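Local coordinates for protein cellulase CEL9M (PDB 1IA6) that probably hydrolyses internal beta-1,4-glucosidic linkages of cellulose and related beta-glucans, as a glycoside hydrolase family 9 catalytic module that carries calcium and zinc, at residues A[114-119]-A[142-147]; A[392-397]-A[406-411]; A[162-167]-A[217-222]. One frame throughout, in Å; residues are numbered along the deposited sequence.

Contact 1. Residues A[114-119]-A[142-147]; sequences TFYYQV and LYKADP
Thr114 CA makes a CA-H...O contact with Ala145 O (3.5 Å), while Thr114 OG1 bonds back to Asn111. Phe115 and Ala145 form an antiparallel hydrogen-bonded pair: Phe115 N donates to Ala145 O (3.0 Å) and Ala145 N to Phe115 O (2.7 Å, N-H...O 170°). The Phe115 ring packs on Leu155 and Thr158. Tyr116 faces Lys144 in a non-hydrogen-bonded pair; the two side chains run side by side in the same direction, and CD1 of Tyr116 touches Lys144 CB at 3.6 Å. Tyr117 N-H donates to Tyr143 O (3.1 Å). Tyr117 CG sits between backbone N and carbonyl carbon (chi1 63°), and the ring turns one face to Tyr143 CB and Lys144 N, with Tyr117 CE1 3.4 Å from Tyr143 CB. Its OH reaches Asn199 N and a water, 2.6 Å away, that also donates to Lys144 O. Gln118, extended, sets OE1 at the edge of the Tyr143 ring, 3.3 Å from Tyr143 CD2, with amide and ring planes 83° apart; NE2 is held by Gln201 and Gly120. These are neighbouring strands of a small three-stranded antiparallel sheet, 115-119 central and 143-145 at one margin, packed on helix 152-169 of the (alpha/alpha)6 barrel of family 9 cellulases.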
loop_
_atom_site.group_PDB
_atom_site.type_symbol
_atom_site.label_atom_id
_atom_site.label_comp_id
_atom_site.label_asym_id
_atom_site.label_seq_id
_atom_site.Cartn_x
_atom_site.Cartn_y
_atom_site.Cartn_z
ATOM N N THR A 114 2.346 -2.787 23.538
ATOM C CA THR A 114 3.422 -2.032 22.903
ATOM C C THR A 114 3.564 -2.367 21.428
ATOM O O THR A 114 3.443 -3.524 21.032
ATOM C CB THR A 114 4.772 -2.315 23.581
ATOM O OG1 THR A 114 4.651 -2.104 24.992
ATOM C CG2 THR A 114 5.852 -1.392 23.020
ATOM N N PHE A 115 3.808 -1.344 20.614
ATOM C CA PHE A 115 3.996 -1.550 19.185
ATOM C C PHE A 115 4.944 -0.510 18.613
ATOM O O PHE A 115 4.625 0.680 18.589
ATOM C CB PHE A 115 2.669 -1.462 18.431
ATOM C CG PHE A 115 2.792 -1.788 16.971
ATOM C CD1 PHE A 115 3.099 -3.082 16.561
ATOM C CD2 PHE A 115 2.633 -0.799 16.005
ATOM C CE1 PHE A 115 3.251 -3.387 15.206
ATOM C CE2 PHE A 115 2.782 -1.094 14.647
ATOM C CZ PHE A 115 3.092 -2.389 14.248
ATOM N N TYR A 116 6.111 -0.968 18.164
ATOM C CA TYR A 116 7.111 -0.094 17.557
ATOM C C TYR A 116 6.681 0.094 16.114
ATOM O O TYR A 116 6.351 -0.887 15.440
ATOM C CB TYR A 116 8.484 -0.757 17.618
ATOM C CG TYR A 116 9.062 -0.773 19.011
ATOM C CD1 TYR A 116 9.700 0.351 19.530
ATOM C CD2 TYR A 116 8.932 -1.896 19.828
ATOM C CE1 TYR A 116 10.197 0.364 20.830
ATOM C CE2 TYR A 116 9.426 -1.893 21.134
ATOM C CZ TYR A 116 10.057 -0.759 21.625
ATOM O OH TYR A 116 10.547 -0.739 22.911
ATOM N N TYR A 117 6.681 1.334 15.626
ATOM C CA TYR A 117 6.229 1.550 14.255
ATOM C C TYR A 117 7.090 2.385 13.316
ATOM O O TYR A 117 6.682 2.664 12.190
ATOM C CB TYR A 117 4.788 2.071 14.264
ATOM C CG TYR A 117 4.564 3.413 14.925
ATOM C CD1 TYR A 117 4.890 4.599 14.270
ATOM C CD2 TYR A 117 3.959 3.499 16.182
ATOM C CE1 TYR A 117 4.608 5.842 14.845
ATOM C CE2 TYR A 117 3.674 4.729 16.765
ATOM C CZ TYR A 117 3.997 5.896 16.091
ATOM O OH TYR A 117 3.690 7.112 16.653
ATOM N N GLN A 118 8.270 2.798 13.760
ATOM C CA GLN A 118 9.160 3.520 12.863
ATOM C C GLN A 118 10.606 3.239 13.200
ATOM O O GLN A 118 11.040 3.419 14.338
ATOM C CB GLN A 118 8.936 5.040 12.861
ATOM C CG GLN A 118 9.801 5.699 11.760
ATOM C CD GLN A 118 9.559 7.184 11.552
ATOM O OE1 GLN A 118 8.419 7.648 11.532
ATOM N NE2 GLN A 118 10.642 7.936 11.370
ATOM N N VAL A 119 11.339 2.763 12.203
ATOM C CA VAL A 119 12.755 2.473 12.353
ATOM C C VAL A 119 13.462 3.372 11.355
ATOM O O VAL A 119 13.188 3.308 10.154
ATOM C CB VAL A 119 13.066 1.003 12.035
ATOM C CG1 VAL A 119 14.578 0.777 12.001
ATOM C CG2 VAL A 119 12.424 0.111 13.085
ATOM N N LEU A 142 12.659 5.100 16.433
ATOM C CA LEU A 142 12.094 6.405 16.752
ATOM C C LEU A 142 10.742 6.520 17.446
ATOM O O LEU A 142 10.610 7.284 18.406
ATOM C CB LEU A 142 12.082 7.263 15.483
ATOM C CG LEU A 142 12.080 8.777 15.700
ATOM C CD1 LEU A 142 13.303 9.175 16.529
ATOM C CD2 LEU A 142 12.093 9.490 14.361
ATOM N N TYR A 143 9.741 5.788 16.970
ATOM C CA TYR A 143 8.411 5.872 17.564
ATOM C C TYR A 143 7.807 4.526 17.949
ATOM O O TYR A 143 8.067 3.496 17.323
ATOM C CB TYR A 143 7.439 6.566 16.606
ATOM C CG TYR A 143 7.843 7.950 16.150
ATOM C CD1 TYR A 143 7.986 8.996 17.061
ATOM C CD2 TYR A 143 8.054 8.221 14.796
ATOM C CE1 TYR A 143 8.323 10.278 16.636
ATOM C CE2 TYR A 143 8.393 9.502 14.360
ATOM C CZ TYR A 143 8.525 10.524 15.286
ATOM O OH TYR A 143 8.855 11.793 14.864
ATOM N N LYS A 144 6.980 4.556 18.986
ATOM C CA LYS A 144 6.296 3.365 19.456
ATOM C C LYS A 144 4.976 3.801 20.071
ATOM O O LYS A 144 4.858 4.912 20.589
ATOM C CB LYS A 144 7.131 2.630 20.507
ATOM C CG LYS A 144 7.254 3.355 21.833
ATOM C CD LYS A 144 7.952 2.485 22.868
ATOM C CE LYS A 144 8.114 3.220 24.183
ATOM N NZ LYS A 144 8.850 2.389 25.171
ATOM N N ALA A 145 3.983 2.928 19.994
ATOM C CA ALA A 145 2.683 3.207 20.565
ATOM C C ALA A 145 2.564 2.397 21.848
ATOM O O ALA A 145 3.034 1.263 21.921
ATOM C CB ALA A 145 1.588 2.809 19.589
ATOM N N ASP A 146 1.971 3.004 22.867
ATOM C CA ASP A 146 1.747 2.345 24.147
ATOM C C ASP A 146 0.592 3.070 24.834
ATOM O O ASP A 146 0.023 4.001 24.268
ATOM C CB ASP A 146 3.019 2.363 25.011
ATOM C CG ASP A 146 3.569 3.751 25.219
ATOM O OD1 ASP A 146 2.792 4.660 25.567
ATOM O OD2 ASP A 146 4.790 3.931 25.046
ATOM N N PRO A 147 0.217 2.652 26.052
ATOM C CA PRO A 147 -0.896 3.313 26.746
ATOM C C PRO A 147 -0.845 4.838 26.848
ATOM O O PRO A 147 -1.883 5.478 26.997
ATOM C CB PRO A 147 -0.892 2.633 28.112
ATOM C CG PRO A 147 -0.495 1.236 27.755
ATOM C CD PRO A 147 0.672 1.476 26.812
HETATM O O HOH W 1 2.841 7.014 19.105
#

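Contact 2. Residues A[392-397]-A[406-411]; sequences GPDQND and YQYTEV
Tyr408 lays the CD2 side of its ring against the backbone of Gly392, with CD2 3.2 Å from Gly392 O. CG is anti to the carbonyl carbon (chi1 -59°), and the ring extends from there past Pro393 toward Asp394. Gly392 and Tyr408 are also joined through the backbone, Gly392 N donating to Tyr408 O at 3.3 Å, and the Tyr408 CA-H leans on Gly392 O. Gly392 has phi 122°, a conformation in which a CB would be jammed against the carbonyl O of the residue before. Two waters add bridges. One, above the Tyr408 ring toward its rim, lies 2.8 Å from Gly392 O, to which it can donate, and accepts from Gln407 NE2 (2.9 Å); Gln407 OE1 is taken by Asn303. The second joins Asp394 OD2 to Tyr408 OH, 2.7 Å from each, with carboxylate and ring planes 64° apart. Asp394 OD1 accepts from Asn396 N-H, from above the carboxylate plane (2.7 Å), which makes an Asx turn inside the type I beta turn Asp394-Asp397; Lys398 N also bonds to OD1. The short helix 406-409 thus rests on the 392-397 loop and leads into Glu410, a predicted active-site residue bonded to Trp304, in the catalytic region of this family 9 hydrolase.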
loop_
_atom_site.group_PDB
_atom_site.type_symbol
_atom_site.label_atom_id
_atom_site.label_comp_id
_atom_site.label_asym_id
_atom_site.label_seq_id
_atom_site.Cartn_x
_atom_site.Cartn_y
_atom_site.Cartn_z
ATOM N N GLY A 392 4.078 9.596 -12.166
ATOM C CA GLY A 392 3.172 9.854 -13.269
ATOM C C GLY A 392 3.390 11.193 -13.953
ATOM O O GLY A 392 4.288 11.944 -13.580
ATOM N N PRO A 393 2.565 11.521 -14.960
ATOM C CA PRO A 393 2.632 12.765 -15.737
ATOM C C PRO A 393 1.898 13.947 -15.115
ATOM O O PRO A 393 1.237 13.809 -14.085
ATOM C CB PRO A 393 1.998 12.356 -17.056
ATOM C CG PRO A 393 0.859 11.487 -16.577
ATOM C CD PRO A 393 1.517 10.630 -15.494
ATOM N N ASP A 394 2.021 15.114 -15.747
ATOM C CA ASP A 394 1.323 16.296 -15.265
ATOM C C ASP A 394 -0.073 16.265 -15.877
ATOM O O ASP A 394 -0.420 15.314 -16.584
ATOM C CB ASP A 394 2.059 17.597 -15.641
ATOM C CG ASP A 394 2.238 17.783 -17.145
ATOM O OD1 ASP A 394 1.477 17.199 -17.941
ATOM O OD2 ASP A 394 3.148 18.550 -17.531
ATOM N N GLN A 395 -0.876 17.289 -15.615
ATOM C CA GLN A 395 -2.234 17.309 -16.137
ATOM C C GLN A 395 -2.318 17.489 -17.650
ATOM O O GLN A 395 -3.409 17.530 -18.217
ATOM C CB GLN A 395 -3.065 18.376 -15.411
ATOM C CG GLN A 395 -2.570 19.799 -15.534
ATOM C CD GLN A 395 -3.353 20.742 -14.633
ATOM O OE1 GLN A 395 -3.054 20.883 -13.445
ATOM N NE2 GLN A 395 -4.377 21.375 -15.190
ATOM N N ASN A 396 -1.158 17.569 -18.296
ATOM C CA ASN A 396 -1.082 17.717 -19.745
ATOM C C ASN A 396 -0.574 16.407 -20.355
ATOM O O ASN A 396 -0.233 16.349 -21.536
ATOM C CB ASN A 396 -0.125 18.859 -20.104
ATOM C CG ASN A 396 -0.595 20.203 -19.573
ATOM O OD1 ASN A 396 0.216 21.077 -19.259
ATOM N ND2 ASN A 396 -1.906 20.379 -19.482
ATOM N N ASP A 397 -0.520 15.363 -19.530
ATOM C CA ASP A 397 -0.065 14.037 -19.953
ATOM C C ASP A 397 1.427 13.978 -20.264
ATOM O O ASP A 397 1.905 13.001 -20.846
ATOM C CB ASP A 397 -0.846 13.568 -21.181
ATOM C CG ASP A 397 -2.314 13.366 -20.893
ATOM O OD1 ASP A 397 -2.641 12.497 -20.058
ATOM O OD2 ASP A 397 -3.140 14.078 -21.499
ATOM N N TYR A 406 11.415 14.459 -8.985
ATOM C CA TYR A 406 10.833 13.445 -8.109
ATOM C C TYR A 406 9.323 13.263 -8.250
ATOM O O TYR A 406 8.811 12.154 -8.099
ATOM C CB TYR A 406 11.170 13.760 -6.648
ATOM C CG TYR A 406 12.635 14.054 -6.412
ATOM C CD1 TYR A 406 13.627 13.229 -6.943
ATOM C CD2 TYR A 406 13.031 15.163 -5.664
ATOM C CE1 TYR A 406 14.980 13.501 -6.738
ATOM C CE2 TYR A 406 14.381 15.444 -5.451
ATOM C CZ TYR A 406 15.349 14.610 -5.991
ATOM O OH TYR A 406 16.684 14.882 -5.786
ATOM N N GLN A 407 8.607 14.348 -8.525
ATOM C CA GLN A 407 7.159 14.266 -8.679
ATOM C C GLN A 407 6.794 13.221 -9.730
ATOM O O GLN A 407 5.799 12.508 -9.600
ATOM C CB GLN A 407 6.590 15.627 -9.095
ATOM C CG GLN A 407 5.102 15.609 -9.405
ATOM C CD GLN A 407 4.584 16.959 -9.869
ATOM O OE1 GLN A 407 4.598 17.935 -9.118
ATOM N NE2 GLN A 407 4.127 17.022 -11.114
ATOM N N TYR A 408 7.616 13.131 -10.769
ATOM C CA TYR A 408 7.383 12.192 -11.855
ATOM C C TYR A 408 7.964 10.799 -11.620
ATOM O O TYR A 408 7.329 9.793 -11.930
ATOM C CB TYR A 408 7.988 12.726 -13.159
ATOM C CG TYR A 408 7.451 14.061 -13.619
ATOM C CD1 TYR A 408 7.927 15.252 -13.076
ATOM C CD2 TYR A 408 6.465 14.129 -14.599
ATOM C CE1 TYR A 408 7.431 16.484 -13.506
ATOM C CE2 TYR A 408 5.962 15.350 -15.034
ATOM C CZ TYR A 408 6.449 16.523 -14.486
ATOM O OH TYR A 408 5.958 17.733 -14.929
ATOM N N THR A 409 9.165 10.750 -11.061
ATOM C CA THR A 409 9.866 9.483 -10.883
ATOM C C THR A 409 9.837 8.780 -9.534
ATOM O O THR A 409 10.508 7.764 -9.364
ATOM C CB THR A 409 11.329 9.652 -11.280
ATOM O OG1 THR A 409 11.937 10.615 -10.414
ATOM C CG2 THR A 409 11.430 10.137 -12.723
ATOM N N GLU A 410 9.081 9.299 -8.577
ATOM C CA GLU A 410 9.020 8.646 -7.278
ATOM C C GLU A 410 8.317 7.297 -7.368
ATOM O O GLU A 410 7.444 7.098 -8.211
ATOM C CB GLU A 410 8.293 9.527 -6.260
ATOM C CG GLU A 410 9.229 10.429 -5.470
ATOM C CD GLU A 410 8.902 10.438 -3.991
ATOM O OE1 GLU A 410 7.792 10.885 -3.627
ATOM O OE2 GLU A 410 9.754 9.992 -3.191
ATOM N N VAL A 411 8.734 6.372 -6.509
ATOM C CA VAL A 411 8.145 5.033 -6.426
ATOM C C VAL A 411 7.970 4.776 -4.928
ATOM O O VAL A 411 8.710 5.331 -4.122
ATOM C CB VAL A 411 9.076 3.951 -7.019
ATOM C CG1 VAL A 411 9.318 4.231 -8.497
ATOM C CG2 VAL A 411 10.400 3.912 -6.254
HETATM O O HOH W 2 4.022 14.268 -12.043
HETATM O O HOH W 3 5.799 18.464 -17.531
#

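Contact 3. Residues A[162-167]-A[217-222]; sequences LTLMYL and ATWLYT
Trp219 offers one face of its indole to Leu164 in a CH-pi contact: CD2 of Leu164 stands 3.6 Å from the centroid of the Trp219 six-membered ring, only 13° off the normal. Leu164 CG is anti to the carbonyl carbon (chi1 -84°), and from it the CD2 methyl passes over the benzo half while CD1 comes to 4.1 Å from Trp219 CE2.

Apolar packing continues one turn on, where Leu167 CD1 meets Trp219 CE3 at 3.8 Å and then, more loosely, Thr222 CG2 at 4.2 Å. Thr163 fits close to the backbone of the partner helix; its CG2, anti to the backbone N, lies 3.4 Å from Trp219 O. On the other branch Thr163 OG1 touches Leu220 CD2 at 3.7 Å, the two side chains crossing at about a right angle.

The two segments belong to helices 152-169 and 210-224, which run nearly parallel here, their axes 9.5 Å apart at an angle of 25°, within the (alpha/alpha)6 barrel of the family 9 module.

No hydrogen bond crosses the interface; Thr163 OG1 bonds to Ser159 O in its own helix, and Thr222 OG1 to Arg266. Arg266 also makes a cation-pi contact with Trp219, whose ring additionally meets Trp215 and Tyr79 edge-to-face.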
loop_
_atom_site.group_PDB
_atom_site.type_symbol
_atom_site.label_atom_id
_atom_site.label_comp_id
_atom_site.label_asym_id
_atom_site.label_seq_id
_atom_site.Cartn_x
_atom_site.Cartn_y
_atom_site.Cartn_z
ATOM N N LEU A 162 -3.132 -7.712 9.599
ATOM C CA LEU A 162 -2.974 -8.973 10.321
ATOM C C LEU A 162 -4.237 -9.830 10.263
ATOM O O LEU A 162 -4.155 -11.055 10.162
ATOM C CB LEU A 162 -2.582 -8.702 11.776
ATOM C CG LEU A 162 -1.145 -8.206 11.975
ATOM C CD1 LEU A 162 -0.958 -7.710 13.403
ATOM C CD2 LEU A 162 -0.164 -9.333 11.651
ATOM N N THR A 163 -5.400 -9.191 10.326
ATOM C CA THR A 163 -6.659 -9.929 10.250
ATOM C C THR A 163 -6.810 -10.502 8.846
ATOM O O THR A 163 -7.257 -11.633 8.668
ATOM C CB THR A 163 -7.863 -9.022 10.545
ATOM O OG1 THR A 163 -7.735 -8.486 11.866
ATOM C CG2 THR A 163 -9.174 -9.816 10.449
ATOM N N LEU A 164 -6.437 -9.716 7.842
ATOM C CA LEU A 164 -6.529 -10.196 6.469
ATOM C C LEU A 164 -5.574 -11.368 6.270
ATOM O O LEU A 164 -5.875 -12.296 5.521
ATOM C CB LEU A 164 -6.232 -9.062 5.486
ATOM C CG LEU A 164 -7.474 -8.209 5.210
ATOM C CD1 LEU A 164 -7.093 -6.840 4.652
ATOM C CD2 LEU A 164 -8.375 -8.966 4.249
ATOM N N MET A 165 -4.431 -11.344 6.950
ATOM C CA MET A 165 -3.492 -12.452 6.819
ATOM C C MET A 165 -4.132 -13.702 7.430
ATOM O O MET A 165 -4.003 -14.803 6.891
ATOM C CB MET A 165 -2.162 -12.142 7.516
ATOM C CG MET A 165 -1.085 -13.185 7.232
ATOM S SD MET A 165 -0.798 -13.379 5.451
ATOM C CE MET A 165 0.819 -14.142 5.433
ATOM N N TYR A 166 -4.826 -13.534 8.554
ATOM C CA TYR A 166 -5.499 -14.668 9.180
ATOM C C TYR A 166 -6.470 -15.263 8.159
ATOM O O TYR A 166 -6.500 -16.473 7.945
ATOM C CB TYR A 166 -6.279 -14.221 10.421
ATOM C CG TYR A 166 -7.359 -15.194 10.852
ATOM C CD1 TYR A 166 -7.035 -16.402 11.473
ATOM C CD2 TYR A 166 -8.707 -14.921 10.602
ATOM C CE1 TYR A 166 -8.031 -17.320 11.833
ATOM C CE2 TYR A 166 -9.712 -15.832 10.958
ATOM C CZ TYR A 166 -9.362 -17.029 11.571
ATOM O OH TYR A 166 -10.337 -17.943 11.908
ATOM N N LEU A 167 -7.250 -14.397 7.519
ATOM C CA LEU A 167 -8.231 -14.835 6.529
ATOM C C LEU A 167 -7.597 -15.475 5.298
ATOM O O LEU A 167 -8.129 -16.442 4.758
ATOM C CB LEU A 167 -9.105 -13.654 6.099
ATOM C CG LEU A 167 -9.998 -13.063 7.197
ATOM C CD1 LEU A 167 -10.589 -11.734 6.738
ATOM C CD2 LEU A 167 -11.094 -14.062 7.547
ATOM N N ALA A 217 -12.137 -2.558 12.332
ATOM C CA ALA A 217 -13.272 -3.182 12.998
ATOM C C ALA A 217 -14.085 -4.062 12.051
ATOM O O ALA A 217 -14.535 -5.139 12.440
ATOM C CB ALA A 217 -14.167 -2.106 13.620
ATOM N N THR A 218 -14.274 -3.621 10.807
ATOM C CA THR A 218 -15.049 -4.427 9.868
ATOM C C THR A 218 -14.350 -5.754 9.572
ATOM O O THR A 218 -15.010 -6.773 9.375
ATOM C CB THR A 218 -15.328 -3.692 8.527
ATOM O OG1 THR A 218 -14.107 -3.500 7.806
ATOM C CG2 THR A 218 -15.993 -2.342 8.785
ATOM N N TRP A 219 -13.021 -5.751 9.549
ATOM C CA TRP A 219 -12.295 -6.988 9.283
ATOM C C TRP A 219 -12.353 -7.932 10.480
ATOM O O TRP A 219 -12.475 -9.144 10.314
ATOM C CB TRP A 219 -10.846 -6.689 8.885
ATOM C CG TRP A 219 -10.775 -6.158 7.490
ATOM C CD1 TRP A 219 -10.435 -4.892 7.106
ATOM C CD2 TRP A 219 -11.153 -6.853 6.295
ATOM N NE1 TRP A 219 -10.584 -4.755 5.746
ATOM C CE2 TRP A 219 -11.025 -5.943 5.223
ATOM C CE3 TRP A 219 -11.594 -8.159 6.027
ATOM C CZ2 TRP A 219 -11.322 -6.294 3.900
ATOM C CZ3 TRP A 219 -11.891 -8.508 4.710
ATOM C CH2 TRP A 219 -11.754 -7.577 3.664
ATOM N N LEU A 220 -12.279 -7.382 11.686
ATOM C CA LEU A 220 -12.359 -8.225 12.870
ATOM C C LEU A 220 -13.742 -8.869 12.920
ATOM O O LEU A 220 -13.896 -9.984 13.416
ATOM C CB LEU A 220 -12.073 -7.407 14.133
ATOM C CG LEU A 220 -10.565 -7.209 14.352
ATOM C CD1 LEU A 220 -10.307 -6.122 15.381
ATOM C CD2 LEU A 220 -9.947 -8.530 14.786
ATOM N N TYR A 221 -14.750 -8.176 12.395
ATOM C CA TYR A 221 -16.094 -8.747 12.368
ATOM C C TYR A 221 -16.117 -9.922 11.391
ATOM O O TYR A 221 -16.621 -10.996 11.703
ATOM C CB TYR A 221 -17.133 -7.718 11.919
ATOM C CG TYR A 221 -18.498 -8.338 11.706
ATOM C CD1 TYR A 221 -19.242 -8.818 12.785
ATOM C CD2 TYR A 221 -19.024 -8.493 10.423
ATOM C CE1 TYR A 221 -20.480 -9.442 12.589
ATOM C CE2 TYR A 221 -20.257 -9.115 10.215
ATOM C CZ TYR A 221 -20.978 -9.586 11.300
ATOM O OH TYR A 221 -22.195 -10.197 11.097
ATOM N N THR A 222 -15.572 -9.710 10.199
ATOM C CA THR A 222 -15.542 -10.761 9.190
ATOM C C THR A 222 -14.831 -12.018 9.704
ATOM O O THR A 222 -15.230 -13.139 9.395
ATOM C CB THR A 222 -14.833 -10.277 7.909
ATOM O OG1 THR A 222 -15.548 -9.161 7.361
ATOM C CG2 THR A 222 -14.773 -11.394 6.870
#

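In the fold
Along the chain contact 1 closes first, contact 3 follows and contact 2 comes last, all within one family 9 catalytic module. Contacts 1 and 3 are neighbours: strand 143-145 runs on to helix 152-169, which supplies one side of contact 3, and their nearest atoms are about 6 Å apart, their centres about 22 Å. Phe115 and Ala145 of contact 1 also pack on the earlier part of that helix. Contact 2 lies across the chain's centre from contact 3, about 35 Å between centres, and about 33 Å from contact 1. The small sheet and a helix pair thus build one region of the module, while contact 2 contains Glu410 and lies close to Asp401, both predicted active-site residues.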